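Local coordinates for formate dehydrogenase (Staphylococcus aureus, PDB 6TTB), which catalyses the NAD-dependent oxidation of formate to carbon dioxide, with reduction of NAD to NADH, at the interface of chains A and B. Coordinates in Å, arbitrary orientation; residue numbers count along the deposited sequence, not the author numbering. Chains: chain A/B, Formate dehydrogenase.

The interface of chains A and B. Residues chain A 160, 185, 187; chain B 145-146, 149, 329, 335.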
loop_
_atom_site.group_PDB
_atom_site.type_symbol
_atom_site.label_atom_id
_atom_site.label_comp_id
_atom_site.label_asym_id
_atom_site.label_seq_id
_atom_site.Cartn_x
_atom_site.Cartn_y
_atom_site.Cartn_z
ATOM N N ARG A 160 2.108 6.935 0.688
ATOM C CA ARG A 160 2.350 6.996 2.110
ATOM C C ARG A 160 3.822 6.749 2.365
ATOM O O ARG A 160 4.295 6.932 3.491
ATOM C CB ARG A 160 1.395 6.068 2.873
ATOM C CG ARG A 160 -0.032 6.569 2.849
ATOM C CD ARG A 160 -0.881 6.013 3.953
ATOM N NE ARG A 160 -0.453 6.394 5.283
ATOM C CZ ARG A 160 -0.904 7.463 5.901
ATOM N NH1 ARG A 160 -1.731 8.295 5.263
ATOM N NH2 ARG A 160 -0.530 7.698 7.154
ATOM N N GLU A 185 -0.868 11.922 2.472
ATOM C CA GLU A 185 -2.167 11.316 2.526
ATOM C C GLU A 185 -2.624 11.009 1.107
ATOM O O GLU A 185 -2.441 11.819 0.200
ATOM C CB GLU A 185 -3.109 12.324 3.154
ATOM C CG GLU A 185 -2.641 12.742 4.513
ATOM C CD GLU A 185 -3.750 13.295 5.363
ATOM O OE1 GLU A 185 -3.850 12.853 6.508
ATOM O OE2 GLU A 185 -4.524 14.151 4.859
ATOM N N GLN A 187 -5.748 10.967 0.646
ATOM C CA GLN A 187 -6.973 11.751 0.576
ATOM C C GLN A 187 -6.701 13.113 -0.126
ATOM O O GLN A 187 -5.626 13.701 0.010
ATOM C CB GLN A 187 -7.510 11.893 1.975
ATOM C CG GLN A 187 -8.582 12.934 2.113
ATOM C CD GLN A 187 -8.683 13.365 3.554
ATOM O OE1 GLN A 187 -9.763 13.490 4.083
ATOM N NE2 GLN A 187 -7.544 13.493 4.223
ATOM N N VAL B 145 -7.861 10.587 9.209
ATOM C CA VAL B 145 -7.962 9.961 7.886
ATOM C C VAL B 145 -6.663 9.289 7.552
ATOM O O VAL B 145 -6.662 8.157 7.077
ATOM C CB VAL B 145 -8.275 10.990 6.785
ATOM C CG1 VAL B 145 -7.998 10.424 5.401
ATOM C CG2 VAL B 145 -9.719 11.478 6.892
ATOM N N SER B 146 -5.566 9.997 7.809
ATOM C CA SER B 146 -4.235 9.426 7.641
ATOM C C SER B 146 -4.195 8.082 8.286
ATOM O O SER B 146 -3.771 7.119 7.665
ATOM C CB SER B 146 -3.157 10.283 8.236
ATOM O OG SER B 146 -1.850 9.820 7.887
ATOM N N GLU B 149 -6.091 5.379 6.523
ATOM C CA GLU B 149 -5.435 4.928 5.294
ATOM C C GLU B 149 -4.307 3.983 5.664
ATOM O O GLU B 149 -4.188 2.901 5.124
ATOM C CB GLU B 149 -4.783 6.098 4.577
ATOM C CG GLU B 149 -5.759 7.123 4.064
ATOM C CD GLU B 149 -5.079 8.249 3.318
ATOM O OE1 GLU B 149 -3.756 8.348 3.398
ATOM O OE2 GLU B 149 -5.827 9.045 2.653
ATOM N N THR B 329 2.938 13.328 7.534
ATOM C CA THR B 329 2.731 13.435 6.097
ATOM C C THR B 329 2.892 14.890 5.706
ATOM O O THR B 329 2.775 15.800 6.546
ATOM C CB THR B 329 1.307 13.046 5.695
ATOM O OG1 THR B 329 0.445 14.069 6.192
ATOM C CG2 THR B 329 0.868 11.704 6.239
ATOM N N ARG B 335 -0.804 21.416 7.524
ATOM C CA ARG B 335 -1.737 21.674 8.597
ATOM C C ARG B 335 -1.046 22.417 9.721
ATOM O O ARG B 335 -1.452 23.527 10.067
ATOM C CB ARG B 335 -2.466 20.422 9.020
ATOM C CG ARG B 335 -3.686 20.167 8.142
ATOM C CD ARG B 335 -4.560 19.112 8.772
ATOM N NE ARG B 335 -4.089 17.765 8.469
ATOM C CZ ARG B 335 -4.370 17.107 7.348
ATOM N NH1 ARG B 335 -5.076 17.685 6.383
ATOM N NH2 ARG B 335 -3.948 15.867 7.192
#
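The hydroxyl OG of B:Ser146 lies at the guanidinium edge of A:Arg160, in its plane, where NH2 donates to it at 2.6 Å; a weaker bond from NH1 of the same group reaches the same oxygen. The serine carbonyl O sits over one guanidinium face, toward the rim. One turn further along helix 144-159, B:Glu149 shows how one carboxylate can join two segments of a partner. Its OE1 takes NH1 of A:Arg160 at 2.8 Å in a salt bridge, on the anti side, tilted out of the carboxylate plane. The two flat groups are turned 88° apart. Its OE2 uses the syn lone pair for the backbone N of A:Gln187, also at 2.8 Å, so the loop that carries A:Glu185 and A:Gln187 is tied to the same side chain as the end of helix 144-160. The arginine chain bends at chi3 (64°), which turns its tip onto the partner helix.

A second salt bridge joins B:Arg335 to A:Glu185: NH2 donates almost straight to OE2 at 3.0 Å, within its own guanidinium plane but from above the carboxylate. The aliphatic CG of this glutamate rests near CG2 of B:Thr329. This patch of the dimer interface is two-fold related to a twin with the chains exchanged, as expected for D-2-hydroxyacid dehydrogenases. The side-chain amide of A:Gln187 lies across B:Val145, its CD 3.5 Å from CG1.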